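Local coordinates for protein transferrin (Manduca sexta, PDB 6WB6) that binds a single ferric ion together with a carbonate anion and carries iron as a secreted insect transferrin, at residues A[18-23]-A[29-34]; A[295-300]-A[312-317]; A[73-78]-A[287-292]; A[41-46]-A[52-57]. All coordinates share one frame; numbering follows the deposited sequence.

Contact 1 of 4, residues A[18-23]-A[29-34]; sequences EQMLEV and VALECV
In the beta-alpha-beta unit that opens the N-terminal half of this transferrin, Leu21 of the helix end packs on Leu31 and Cys33 of strand 31-36. Leu21 holds CG beside its backbone N, anti to the carbonyl carbon (chi1 -62°), and from there its branched end spreads over the strand. CD2 lies 3.5 Å from Leu31 CB, a close approach for two carbons, and the same methyl comes within 3.3 Å of Leu31 O. CD1 also lies beside Leu31 O, and it alone of the two methyls reaches Cys33 SG, at 3.5 Å. The sulfur is near the branch point as well, with Leu21 CG 3.6 Å from Cys33 SG, so the fork of the leucine sits against it. The two leucine side chains meet at a slant.

In the unit as a whole, strand 5-10 leads into helix 14-21, and the chain then returns as strand 31-36 parallel to the first; backbone bonds from Glu32 to Tyr5 and Leu7 tie the two strands. A disulfide between Cys33 and Cys17 fastens helix to strand covalently one residue before Glu18, whose backbone N is 3.9 Å from Cys33 SG. Met20 is the buried member. Its chain runs extended as far as SD and then turns off, which leaves CE in a loose approach to Leu31 CD1 at 4.4 Å. Met20 also packs on Leu7 of strand 5-10 and on Trp307, Val311 and Leu312. Leu31 likewise continues past this contact, touching Lys292 of helix 286-300.

Contact 2 of 4, residues A[295-300]-A[312-317]; sequences QLADSG and LGLSEK
Leu312 and Leu314 both set CG beside the backbone N and opposite the carbonyl carbon (chi1 -84° and -52°), and each then presents its CD1 methyl to helix 286-300. The two methyls land on successive residues of that helix. Leu312 CD1 settles 3.7 Å from Leu296 CB, meeting the root of the side chain and not its fork. Leu314 CD1 comes in against Ala297, 3.8 Å from Ala297 CA and 3.9 Å from Ala297 CB, so it reaches the helix backbone itself where the side chain is a single methyl.

Between the two leucines stands Gly313, the residue at which the chain leaves helix 306-311 with a positive phi of 69°. The change of direction there starts the irregular run that leads to strand 320-327, and on either side of it the two leucines face the same helix. Phe308 lends further support through a backbone bond to Leu314 and side-chain contact with it, while Trp307 packs against both Leu296 and Leu312. Met20 of helix 14-21 touches Leu296 too.

The helix is near its end here. Gly300 N still bonds to Leu296 O at 2.9 Å, and Ser299 OG adds a weak bond of 3.4 Å to that same Leu296 O. Neither bond crosses to the loop. Leu312 O is satisfied from another direction, by Tyr78 OH of strand 72-79. With all four touching residues buried and only saturated carbon meeting across the interface, the fit depends on shape and van der Waals contact, with no directional bond to fix its register.

Contact 3 of 4, residues A[73-78]-A[287-292]; sequences VVFQEY and APLREK
Arg290 and Phe75 make the polar part of this contact: the guanidinium of the helix residue grips the backbone carbonyl of the strand residue side-on. Arg290 NE bonds to Phe75 O at 3.2 Å and Arg290 NH2 to the same oxygen at 3.1 Å. The first donor lies in the carbonyl plane and the second is tilted out of it, while the oxygen itself sits at the edge of the guanidinium, close to its plane. Two N-H groups on one acceptor mean that neither bond is straight, but together they fix the rotation of the guanidinium. Phe75 has a psi of 1°, far from extended values, and offers both its carbonyl and its side chain to the helix.

The Gln76 side chain passes the arginine at a slant, its amide plane 17° from that of the guanidinium and its NE2 at the guanidinium edge. Gln76 NE2 is 3.5 Å from Arg290 CG, but its hydrogen bond goes to Asp323. Gln76 OE1, 3.6 Å from Arg290 CA, is buried here without a polar partner in the model, probably at some energetic cost.

The apolar part is a single crossing. The Phe75 ring and the Leu289 side chain meet at about a right angle, with Phe75 CZ 3.7 Å from Leu289 CD2, and Arg290 CG flanks the ring near its plane.

Strand 72-79 lies inside a four-stranded antiparallel sheet, between strands 275-279 and 320-327, and helix 286-300 runs nearly parallel to the strand, the segment axes 9.7 Å apart and 25° from each other; Arg290 also touches Pro326 of the outer strand.

Contact 4 of 4, residues A[41-46]-A[52-57]; sequences ECLSFV and DFVPVD
Val54 is the residue of strand 53-56 on which helix 39-47 closes, in a helix-on-sheet packing within a fold of the periplasmic-binding-protein clan. The helix links strand 31-36 to strand 53-56, an outer strand of a four-stranded antiparallel sheet, and the segment axes pass 8.2 Å apart at 146°, close to opposed in direction.

From CB, which points at the helix, the Val54 side chain forks. CG1 lies between the backbone N and the carbonyl carbon (chi1 65°) and meets two side chains three residues apart on the helix: Leu43 CD2 is 3.7 Å from Val54 CG1, and Val46 CG2 is 3.9 Å from it. CG2, anti to the backbone N, goes to Cys42, with Val54 CG2 3.7 Å from Cys42 CB and 4.0 Å from Cys42 SG. That sulfur is also bonded to Cys8, so the helix is tied to strand 5-10 beside the valine.

Leu43 serves two strand residues with one methyl: the same CD2 reaches Val56 CG1 at 3.6 Å. Its side chain crosses Val54 at about a right angle and Val56 at a slant. Ile277 of the next strand backs Leu43, Val54 and Val56.

Asp57, just beyond, is a predicted iron ligand, yet the protein ligands seen on the ferric ion are Tyr90 and Tyr204, with carbonate in the same site, and the Asp57 carboxylate forms a salt bridge with Arg376 and a hydrogen bond with Gln274. Where the two backbones come nearest, Val46 CG1 rests 3.8 Å from Asp52 O.

Contact 1 lies at the surface, while contacts 2, 3 and 4 are buried, and all four belong to the N-terminal half. Contacts 2 and 3 use successive parts of helix 286-300; contacts 3 and 4 reach the same antiparallel sheet, at an inner and an outer strand. Contacts 1 and 4 each include one half of a disulfide, Cys33 (with Cys17) and Cys42 (with Cys8). Only contact 3 has hydrogen bonds between its segments; the others rely on apolar packing. They also touch one another: Val23 of contact 1 fits against Leu296 of contact 2, Tyr78 joins contacts 3 and 2, and Phe53 stands between Leu31 of contact 1 and Phe75 of contact 3.

Contact 1 of 4, residues A[18-23]-A[29-34]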
loop_
_atom_site.group_PDB
_atom_site.type_symbol
_atom_site.label_atom_id
_atom_site.label_comp_id
_atom_site.label_asym_id
_atom_site.label_seq_id
_atom_site.Cartn_x
_atom_site.Cartn_y
_atom_site.Cartn_z
ATOM N N GLU A 18 25.050 -10.977 -5.031
ATOM C CA GLU A 18 26.483 -11.217 -5.137
ATOM C C GLU A 18 26.873 -12.447 -4.335
ATOM O O GLU A 18 27.575 -13.321 -4.845
ATOM C CB GLU A 18 27.253 -9.972 -4.680
ATOM C CG GLU A 18 27.029 -8.765 -5.622
ATOM C CD GLU A 18 27.437 -7.430 -5.001
ATOM O OE1 GLU A 18 27.942 -7.419 -3.860
ATOM O OE2 GLU A 18 27.253 -6.388 -5.658
ATOM N N GLN A 19 26.361 -12.564 -3.110
ATOM C CA GLN A 19 26.571 -13.784 -2.342
ATOM C C GLN A 19 26.067 -14.989 -3.113
ATOM O O GLN A 19 26.683 -16.063 -3.082
ATOM C CB GLN A 19 25.867 -13.693 -0.985
ATOM N N MET A 20 24.935 -14.831 -3.813
ATOM C CA MET A 20 24.433 -15.918 -4.642
ATOM C C MET A 20 25.440 -16.292 -5.724
ATOM O O MET A 20 25.643 -17.475 -6.022
ATOM C CB MET A 20 23.104 -15.530 -5.277
ATOM C CG MET A 20 22.586 -16.613 -6.181
ATOM S SD MET A 20 20.965 -16.304 -6.876
ATOM C CE MET A 20 21.409 -15.415 -8.366
ATOM N N LEU A 21 26.063 -15.299 -6.344
ATOM C CA LEU A 21 27.017 -15.590 -7.391
ATOM C C LEU A 21 28.229 -16.346 -6.867
ATOM O O LEU A 21 29.016 -16.836 -7.675
ATOM C CB LEU A 21 27.483 -14.301 -8.072
ATOM C CG LEU A 21 26.466 -13.418 -8.803
ATOM C CD1 LEU A 21 27.194 -12.262 -9.453
ATOM C CD2 LEU A 21 25.665 -14.173 -9.836
ATOM N N GLU A 22 28.410 -16.427 -5.549
ATOM C CA GLU A 22 29.495 -17.192 -4.947
ATOM C C GLU A 22 29.082 -18.609 -4.566
ATOM O O GLU A 22 29.944 -19.407 -4.205
ATOM C CB GLU A 22 30.016 -16.492 -3.690
ATOM C CG GLU A 22 30.280 -14.986 -3.857
ATOM C CD GLU A 22 31.308 -14.678 -4.920
ATOM O OE1 GLU A 22 31.981 -15.619 -5.391
ATOM O OE2 GLU A 22 31.441 -13.494 -5.290
ATOM N N VAL A 23 27.794 -18.933 -4.624
ATOM C CA VAL A 23 27.317 -20.287 -4.351
ATOM C C VAL A 23 27.967 -21.224 -5.353
ATOM O O VAL A 23 27.788 -21.032 -6.560
ATOM C CB VAL A 23 25.784 -20.364 -4.436
ATOM C CG1 VAL A 23 25.294 -21.803 -4.582
ATOM C CG2 VAL A 23 25.211 -19.758 -3.227
ATOM N N VAL A 29 27.988 -21.674 -15.895
ATOM C CA VAL A 29 27.303 -20.482 -16.377
ATOM C C VAL A 29 27.716 -19.291 -15.517
ATOM O O VAL A 29 27.692 -19.365 -14.282
ATOM C CB VAL A 29 25.775 -20.701 -16.351
ATOM C CG1 VAL A 29 25.061 -19.466 -16.786
ATOM C CG2 VAL A 29 25.367 -21.875 -17.259
ATOM N N ALA A 30 28.144 -18.203 -16.157
ATOM C CA ALA A 30 28.390 -16.938 -15.478
ATOM C C ALA A 30 27.096 -16.135 -15.404
ATOM O O ALA A 30 26.519 -15.791 -16.440
ATOM C CB ALA A 30 29.460 -16.121 -16.211
ATOM N N LEU A 31 26.649 -15.830 -14.190
ATOM C CA LEU A 31 25.558 -14.891 -13.966
ATOM C C LEU A 31 26.115 -13.561 -13.484
ATOM O O LEU A 31 27.097 -13.519 -12.745
ATOM C CB LEU A 31 24.583 -15.413 -12.918
ATOM C CG LEU A 31 23.684 -16.596 -13.259
ATOM C CD1 LEU A 31 23.317 -17.211 -11.951
ATOM C CD2 LEU A 31 22.467 -16.146 -14.019
ATOM N N GLU A 32 25.468 -12.473 -13.883
ATOM C CA GLU A 32 25.791 -11.172 -13.331
ATOM C C GLU A 32 24.536 -10.537 -12.771
ATOM O O GLU A 32 23.433 -10.725 -13.290
ATOM C CB GLU A 32 26.398 -10.185 -14.338
ATOM C CG GLU A 32 26.585 -10.686 -15.719
ATOM C CD GLU A 32 27.196 -9.610 -16.633
ATOM O OE1 GLU A 32 27.268 -8.434 -16.211
ATOM O OE2 GLU A 32 27.605 -9.931 -17.771
ATOM N N CYS A 33 24.737 -9.764 -11.723
ATOM C CA CYS A 33 23.676 -9.011 -11.081
ATOM C C CYS A 33 23.580 -7.640 -11.759
ATOM O O CYS A 33 24.581 -6.921 -11.853
ATOM C CB CYS A 33 23.999 -8.901 -9.593
ATOM S SG CYS A 33 24.223 -10.555 -8.781
ATOM N N VAL A 34 22.399 -7.299 -12.265
ATOM C CA VAL A 34 22.095 -5.964 -12.774
ATOM C C VAL A 34 21.093 -5.329 -11.818
ATOM O O VAL A 34 19.967 -5.829 -11.699
ATOM C CB VAL A 34 21.526 -6.011 -14.199
ATOM C CG1 VAL A 34 21.332 -4.579 -14.768
ATOM C CG2 VAL A 34 22.395 -6.851 -15.089
#

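Contact 2 of 4, residues A[295-300]-A[312-317]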
loop_
_atom_site.group_PDB
_atom_site.type_symbol
_atom_site.label_atom_id
_atom_site.label_comp_id
_atom_site.label_asym_id
_atom_site.label_seq_id
_atom_site.Cartn_x
_atom_site.Cartn_y
_atom_site.Cartn_z
ATOM N N GLN A 295 20.022 -25.514 -9.954
ATOM C CA GLN A 295 21.047 -25.889 -8.979
ATOM C C GLN A 295 21.062 -24.941 -7.790
ATOM O O GLN A 295 21.205 -25.379 -6.645
ATOM C CB GLN A 295 22.422 -25.934 -9.653
ATOM C CG GLN A 295 22.656 -27.244 -10.345
ATOM C CD GLN A 295 23.805 -27.202 -11.314
ATOM O OE1 GLN A 295 24.653 -26.304 -11.254
ATOM N NE2 GLN A 295 23.840 -28.172 -12.225
ATOM N N LEU A 296 20.926 -23.636 -8.046
ATOM C CA LEU A 296 20.806 -22.672 -6.964
ATOM C C LEU A 296 19.572 -22.952 -6.116
ATOM O O LEU A 296 19.615 -22.824 -4.883
ATOM C CB LEU A 296 20.740 -21.242 -7.535
ATOM C CG LEU A 296 22.014 -20.730 -8.215
ATOM C CD1 LEU A 296 21.754 -19.448 -9.047
ATOM C CD2 LEU A 296 23.055 -20.479 -7.139
ATOM N N ALA A 297 18.457 -23.309 -6.766
ATOM C CA ALA A 297 17.233 -23.634 -6.030
ATOM C C ALA A 297 17.466 -24.809 -5.100
ATOM O O ALA A 297 17.105 -24.768 -3.918
ATOM C CB ALA A 297 16.092 -23.951 -6.997
ATOM N N ASP A 298 18.095 -25.859 -5.611
ATOM C CA ASP A 298 18.217 -27.075 -4.825
ATOM C C ASP A 298 19.267 -26.952 -3.730
ATOM O O ASP A 298 19.243 -27.747 -2.791
ATOM C CB ASP A 298 18.511 -28.256 -5.751
ATOM C CG ASP A 298 17.335 -28.573 -6.688
ATOM O OD1 ASP A 298 16.198 -28.192 -6.355
ATOM O OD2 ASP A 298 17.545 -29.206 -7.748
ATOM N N SER A 299 20.158 -25.966 -3.796
ATOM C CA SER A 299 21.156 -25.794 -2.748
ATOM C C SER A 299 20.762 -24.739 -1.721
ATOM O O SER A 299 21.203 -24.817 -0.571
ATOM C CB SER A 299 22.506 -25.427 -3.353
ATOM O OG SER A 299 22.536 -24.053 -3.643
ATOM N N GLY A 300 19.957 -23.754 -2.111
ATOM C CA GLY A 300 19.361 -22.837 -1.154
ATOM C C GLY A 300 18.165 -23.394 -0.419
ATOM O O GLY A 300 17.682 -22.756 0.525
ATOM N N LEU A 312 16.181 -14.715 -6.369
ATOM C CA LEU A 312 15.690 -15.695 -7.331
ATOM C C LEU A 312 14.173 -15.769 -7.383
ATOM O O LEU A 312 13.638 -16.308 -8.355
ATOM C CB LEU A 312 16.251 -17.085 -7.038
ATOM C CG LEU A 312 17.644 -17.407 -7.590
ATOM C CD1 LEU A 312 17.851 -18.925 -7.569
ATOM C CD2 LEU A 312 17.867 -16.903 -8.990
ATOM N N GLY A 313 13.471 -15.189 -6.415
ATOM C CA GLY A 313 12.025 -15.269 -6.423
ATOM C C GLY A 313 11.510 -16.664 -6.162
ATOM O O GLY A 313 10.491 -17.051 -6.734
ATOM N N LEU A 314 12.233 -17.457 -5.357
ATOM C CA LEU A 314 11.735 -18.728 -4.857
ATOM C C LEU A 314 11.086 -18.488 -3.500
ATOM O O LEU A 314 11.077 -17.370 -2.990
ATOM C CB LEU A 314 12.856 -19.748 -4.707
ATOM C CG LEU A 314 13.734 -19.961 -5.924
ATOM C CD1 LEU A 314 15.061 -20.509 -5.476
ATOM C CD2 LEU A 314 13.048 -20.883 -6.897
ATOM N N SER A 315 10.582 -19.555 -2.884
ATOM C CA SER A 315 10.039 -19.481 -1.536
ATOM C C SER A 315 10.267 -20.830 -0.868
ATOM O O SER A 315 10.666 -21.798 -1.516
ATOM C CB SER A 315 8.550 -19.116 -1.548
ATOM O OG SER A 315 7.750 -20.219 -1.950
ATOM N N GLU A 316 9.999 -20.895 0.439
ATOM C CA GLU A 316 10.115 -22.174 1.139
ATOM C C GLU A 316 9.177 -23.209 0.531
ATOM O O GLU A 316 9.582 -24.345 0.261
ATOM C CB GLU A 316 9.828 -21.993 2.629
ATOM N N LYS A 317 7.938 -22.812 0.251
ATOM C CA LYS A 317 6.929 -23.724 -0.269
ATOM C C LYS A 317 7.063 -23.960 -1.764
ATOM O O LYS A 317 6.632 -25.016 -2.249
ATOM C CB LYS A 317 5.532 -23.169 0.059
ATOM C CG LYS A 317 5.128 -23.349 1.527
ATOM C CD LYS A 317 4.150 -22.283 2.011
ATOM C CE LYS A 317 2.694 -22.720 1.878
ATOM N NZ LYS A 317 2.087 -23.133 3.191
#

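Contact 3 of 4, residues A[73-78]-A[287-292]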
loop_
_atom_site.group_PDB
_atom_site.type_symbol
_atom_site.label_atom_id
_atom_site.label_comp_id
_atom_site.label_asym_id
_atom_site.label_seq_id
_atom_site.Cartn_x
_atom_site.Cartn_y
_atom_site.Cartn_z
ATOM N N VAL A 73 9.680 -13.901 -22.823
ATOM C CA VAL A 73 9.347 -15.318 -22.852
ATOM C C VAL A 73 9.406 -15.829 -21.426
ATOM O O VAL A 73 10.406 -15.626 -20.733
ATOM C CB VAL A 73 10.308 -16.122 -23.751
ATOM C CG1 VAL A 73 11.756 -15.980 -23.259
ATOM C CG2 VAL A 73 9.907 -17.579 -23.775
ATOM N N VAL A 74 8.324 -16.440 -20.965
ATOM C CA VAL A 74 8.355 -17.168 -19.701
ATOM C C VAL A 74 8.986 -18.523 -19.978
ATOM O O VAL A 74 8.353 -19.393 -20.569
ATOM C CB VAL A 74 6.960 -17.315 -19.090
ATOM C CG1 VAL A 74 7.027 -18.216 -17.855
ATOM C CG2 VAL A 74 6.410 -15.920 -18.734
ATOM N N PHE A 75 10.241 -18.703 -19.544
ATOM C CA PHE A 75 10.989 -19.920 -19.829
ATOM C C PHE A 75 11.186 -20.792 -18.600
ATOM O O PHE A 75 11.838 -21.831 -18.698
ATOM C CB PHE A 75 12.359 -19.576 -20.445
ATOM C CG PHE A 75 13.271 -18.841 -19.508
ATOM C CD1 PHE A 75 14.119 -19.527 -18.664
ATOM C CD2 PHE A 75 13.272 -17.451 -19.468
ATOM C CE1 PHE A 75 14.950 -18.860 -17.810
ATOM C CE2 PHE A 75 14.100 -16.775 -18.597
ATOM C CZ PHE A 75 14.945 -17.488 -17.772
ATOM N N GLN A 76 10.663 -20.392 -17.447
ATOM C CA GLN A 76 10.867 -21.149 -16.219
ATOM C C GLN A 76 9.679 -20.986 -15.287
ATOM O O GLN A 76 9.234 -19.858 -15.039
ATOM C CB GLN A 76 12.142 -20.688 -15.508
ATOM C CG GLN A 76 12.679 -21.696 -14.527
ATOM C CD GLN A 76 13.692 -22.573 -15.176
ATOM O OE1 GLN A 76 14.874 -22.529 -14.835
ATOM N NE2 GLN A 76 13.250 -23.359 -16.149
ATOM N N GLU A 77 9.189 -22.105 -14.759
ATOM C CA GLU A 77 8.128 -22.107 -13.757
ATOM C C GLU A 77 8.684 -22.564 -12.417
ATOM O O GLU A 77 9.435 -23.545 -12.343
ATOM C CB GLU A 77 6.968 -23.026 -14.158
ATOM C CG GLU A 77 6.092 -22.480 -15.251
ATOM C CD GLU A 77 5.067 -23.486 -15.714
ATOM O OE1 GLU A 77 4.784 -23.523 -16.918
ATOM O OE2 GLU A 77 4.561 -24.260 -14.876
ATOM N N TYR A 78 8.323 -21.844 -11.372
ATOM C CA TYR A 78 8.555 -22.264 -9.996
ATOM C C TYR A 78 7.324 -23.004 -9.478
ATOM O O TYR A 78 6.224 -22.436 -9.422
ATOM C CB TYR A 78 8.842 -21.051 -9.115
ATOM C CG TYR A 78 10.143 -20.327 -9.398
ATOM C CD1 TYR A 78 11.139 -20.914 -10.179
ATOM C CD2 TYR A 78 10.373 -19.057 -8.884
ATOM C CE1 TYR A 78 12.330 -20.257 -10.428
ATOM C CE2 TYR A 78 11.566 -18.390 -9.122
ATOM C CZ TYR A 78 12.535 -18.990 -9.900
ATOM O OH TYR A 78 13.727 -18.344 -10.149
ATOM N N ALA A 287 19.063 -23.883 -22.208
ATOM C CA ALA A 287 19.313 -25.019 -21.320
ATOM C C ALA A 287 20.349 -24.721 -20.239
ATOM O O ALA A 287 20.109 -25.079 -19.073
ATOM C CB ALA A 287 19.731 -26.240 -22.152
ATOM N N PRO A 288 21.493 -24.093 -20.529
ATOM C CA PRO A 288 22.499 -23.914 -19.460
ATOM C C PRO A 288 22.000 -23.063 -18.303
ATOM O O PRO A 288 22.290 -23.356 -17.135
ATOM C CB PRO A 288 23.677 -23.248 -20.178
ATOM C CG PRO A 288 23.357 -23.300 -21.647
ATOM C CD PRO A 288 21.876 -23.425 -21.781
ATOM N N LEU A 289 21.258 -21.994 -18.603
ATOM C CA LEU A 289 20.682 -21.178 -17.546
ATOM C C LEU A 289 19.731 -21.989 -16.672
ATOM O O LEU A 289 19.738 -21.856 -15.444
ATOM C CB LEU A 289 19.945 -19.986 -18.160
ATOM C CG LEU A 289 19.341 -19.001 -17.171
ATOM C CD1 LEU A 289 20.404 -18.458 -16.244
ATOM C CD2 LEU A 289 18.617 -17.881 -17.910
ATOM N N ARG A 290 18.874 -22.799 -17.292
ATOM C CA ARG A 290 17.860 -23.527 -16.529
ATOM C C ARG A 290 18.509 -24.478 -15.533
ATOM O O ARG A 290 18.006 -24.682 -14.413
ATOM C CB ARG A 290 16.960 -24.308 -17.477
ATOM C CG ARG A 290 16.029 -23.457 -18.340
ATOM C CD ARG A 290 15.426 -24.290 -19.480
ATOM N NE ARG A 290 14.036 -23.939 -19.761
ATOM C CZ ARG A 290 13.385 -24.279 -20.868
ATOM N NH1 ARG A 290 13.999 -24.971 -21.819
ATOM N NH2 ARG A 290 12.115 -23.915 -21.032
ATOM N N GLU A 291 19.632 -25.063 -15.936
ATOM C CA GLU A 291 20.408 -25.940 -15.074
ATOM C C GLU A 291 21.035 -25.158 -13.931
ATOM O O GLU A 291 21.131 -25.659 -12.803
ATOM C CB GLU A 291 21.455 -26.645 -15.954
ATOM C CG GLU A 291 22.621 -27.379 -15.277
ATOM C CD GLU A 291 23.934 -27.239 -16.108
ATOM O OE1 GLU A 291 24.197 -26.134 -16.656
ATOM O OE2 GLU A 291 24.688 -28.222 -16.229
ATOM N N LYS A 292 21.477 -23.934 -14.206
ATOM C CA LYS A 292 22.036 -23.089 -13.160
ATOM C C LYS A 292 20.987 -22.714 -12.115
ATOM O O LYS A 292 21.220 -22.844 -10.910
ATOM C CB LYS A 292 22.634 -21.829 -13.775
ATOM C CG LYS A 292 23.215 -20.898 -12.748
ATOM C CD LYS A 292 24.582 -21.338 -12.280
ATOM C CE LYS A 292 25.085 -20.364 -11.253
ATOM N NZ LYS A 292 26.351 -20.775 -10.655
#

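Contact 4 of 4, residues A[41-46]-A[52-57]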
loop_
_atom_site.group_PDB
_atom_site.type_symbol
_atom_site.label_atom_id
_atom_site.label_comp_id
_atom_site.label_asym_id
_atom_site.label_seq_id
_atom_site.Cartn_x
_atom_site.Cartn_y
_atom_site.Cartn_z
ATOM N N GLU A 41 10.852 -1.871 -13.025
ATOM C CA GLU A 41 11.972 -1.434 -13.855
ATOM C C GLU A 41 12.726 -2.611 -14.472
ATOM O O GLU A 41 13.174 -2.526 -15.623
ATOM C CB GLU A 41 12.953 -0.578 -13.055
ATOM C CG GLU A 41 14.081 -0.075 -13.963
ATOM C CD GLU A 41 14.886 1.069 -13.387
ATOM O OE1 GLU A 41 14.878 2.147 -14.025
ATOM O OE2 GLU A 41 15.512 0.886 -12.316
ATOM N N CYS A 42 12.902 -3.709 -13.713
ATOM C CA CYS A 42 13.662 -4.853 -14.224
ATOM C C CYS A 42 13.109 -5.325 -15.553
ATOM O O CYS A 42 13.872 -5.656 -16.468
ATOM C CB CYS A 42 13.651 -6.023 -13.223
ATOM S SG CYS A 42 14.886 -5.905 -11.941
ATOM N N LEU A 43 11.778 -5.373 -15.680
ATOM C CA LEU A 43 11.184 -5.837 -16.931
ATOM C C LEU A 43 11.609 -4.942 -18.092
ATOM O O LEU A 43 11.856 -5.431 -19.201
ATOM C CB LEU A 43 9.655 -5.901 -16.813
ATOM C CG LEU A 43 9.153 -6.873 -15.729
ATOM C CD1 LEU A 43 7.667 -6.672 -15.457
ATOM C CD2 LEU A 43 9.464 -8.349 -16.057
ATOM N N SER A 44 11.696 -3.625 -17.852
ATOM C CA SER A 44 12.166 -2.706 -18.884
ATOM C C SER A 44 13.603 -3.035 -19.278
ATOM O O SER A 44 13.927 -3.118 -20.467
ATOM C CB SER A 44 12.066 -1.260 -18.395
ATOM O OG SER A 44 10.737 -0.782 -18.472
ATOM N N PHE A 45 14.465 -3.257 -18.279
ATOM C CA PHE A 45 15.848 -3.625 -18.552
ATOM C C PHE A 45 15.941 -4.953 -19.271
ATOM O O PHE A 45 16.891 -5.174 -20.030
ATOM C CB PHE A 45 16.657 -3.713 -17.263
ATOM C CG PHE A 45 16.929 -2.400 -16.613
ATOM C CD1 PHE A 45 16.571 -1.198 -17.224
ATOM C CD2 PHE A 45 17.576 -2.361 -15.391
ATOM C CE1 PHE A 45 16.848 0.004 -16.614
ATOM C CE2 PHE A 45 17.847 -1.169 -14.773
ATOM C CZ PHE A 45 17.479 0.029 -15.392
ATOM N N VAL A 46 14.999 -5.865 -19.028
ATOM C CA VAL A 46 15.036 -7.137 -19.737
ATOM C C VAL A 46 14.671 -6.920 -21.189
ATOM O O VAL A 46 15.337 -7.422 -22.095
ATOM C CB VAL A 46 14.107 -8.179 -19.090
ATOM C CG1 VAL A 46 14.040 -9.450 -19.978
ATOM C CG2 VAL A 46 14.584 -8.524 -17.696
ATOM N N ASP A 52 19.000 -10.055 -18.744
ATOM C CA ASP A 52 18.517 -11.148 -19.566
ATOM C C ASP A 52 17.295 -11.829 -18.982
ATOM O O ASP A 52 16.494 -12.363 -19.747
ATOM C CB ASP A 52 19.626 -12.189 -19.778
ATOM C CG ASP A 52 20.855 -11.583 -20.468
ATOM O OD1 ASP A 52 20.681 -10.967 -21.535
ATOM O OD2 ASP A 52 21.968 -11.715 -19.940
ATOM N N PHE A 53 17.114 -11.794 -17.661
ATOM C CA PHE A 53 15.948 -12.417 -17.053
ATOM C C PHE A 53 15.745 -11.880 -15.648
ATOM O O PHE A 53 16.633 -11.262 -15.042
ATOM C CB PHE A 53 16.079 -13.939 -17.014
ATOM C CG PHE A 53 17.142 -14.436 -16.047
ATOM C CD1 PHE A 53 18.473 -14.076 -16.203
ATOM C CD2 PHE A 53 16.791 -15.291 -14.994
ATOM C CE1 PHE A 53 19.460 -14.554 -15.315
ATOM C CE2 PHE A 53 17.740 -15.782 -14.107
ATOM C CZ PHE A 53 19.073 -15.423 -14.243
ATOM N N VAL A 54 14.559 -12.171 -15.126
ATOM C CA VAL A 54 14.130 -11.684 -13.827
ATOM C C VAL A 54 12.988 -12.566 -13.331
ATOM O O VAL A 54 12.183 -13.051 -14.136
ATOM C CB VAL A 54 13.712 -10.208 -13.922
ATOM C CG1 VAL A 54 12.466 -10.073 -14.818
ATOM C CG2 VAL A 54 13.497 -9.632 -12.543
ATOM N N PRO A 55 12.902 -12.825 -12.032
ATOM C CA PRO A 55 11.743 -13.541 -11.494
ATOM C C PRO A 55 10.480 -12.686 -11.540
ATOM O O PRO A 55 10.515 -11.475 -11.319
ATOM C CB PRO A 55 12.165 -13.841 -10.049
ATOM C CG PRO A 55 13.144 -12.741 -9.736
ATOM C CD PRO A 55 13.913 -12.566 -10.991
ATOM N N VAL A 56 9.354 -13.331 -11.805
ATOM C CA VAL A 56 8.086 -12.641 -12.002
ATOM C C VAL A 56 6.970 -13.435 -11.333
ATOM O O VAL A 56 6.934 -14.667 -11.420
ATOM C CB VAL A 56 7.769 -12.462 -13.504
ATOM C CG1 VAL A 56 8.581 -11.311 -14.137
ATOM C CG2 VAL A 56 8.013 -13.759 -14.228
ATOM N N ASP A 57 6.052 -12.726 -10.679
ATOM C CA ASP A 57 4.731 -13.272 -10.445
ATOM C C ASP A 57 3.915 -13.150 -11.732
ATOM O O ASP A 57 4.276 -12.385 -12.627
ATOM C CB ASP A 57 4.030 -12.535 -9.304
ATOM C CG ASP A 57 4.805 -12.577 -7.986
ATOM O OD1 ASP A 57 5.469 -13.594 -7.662
ATOM O OD2 ASP A 57 4.723 -11.580 -7.253
#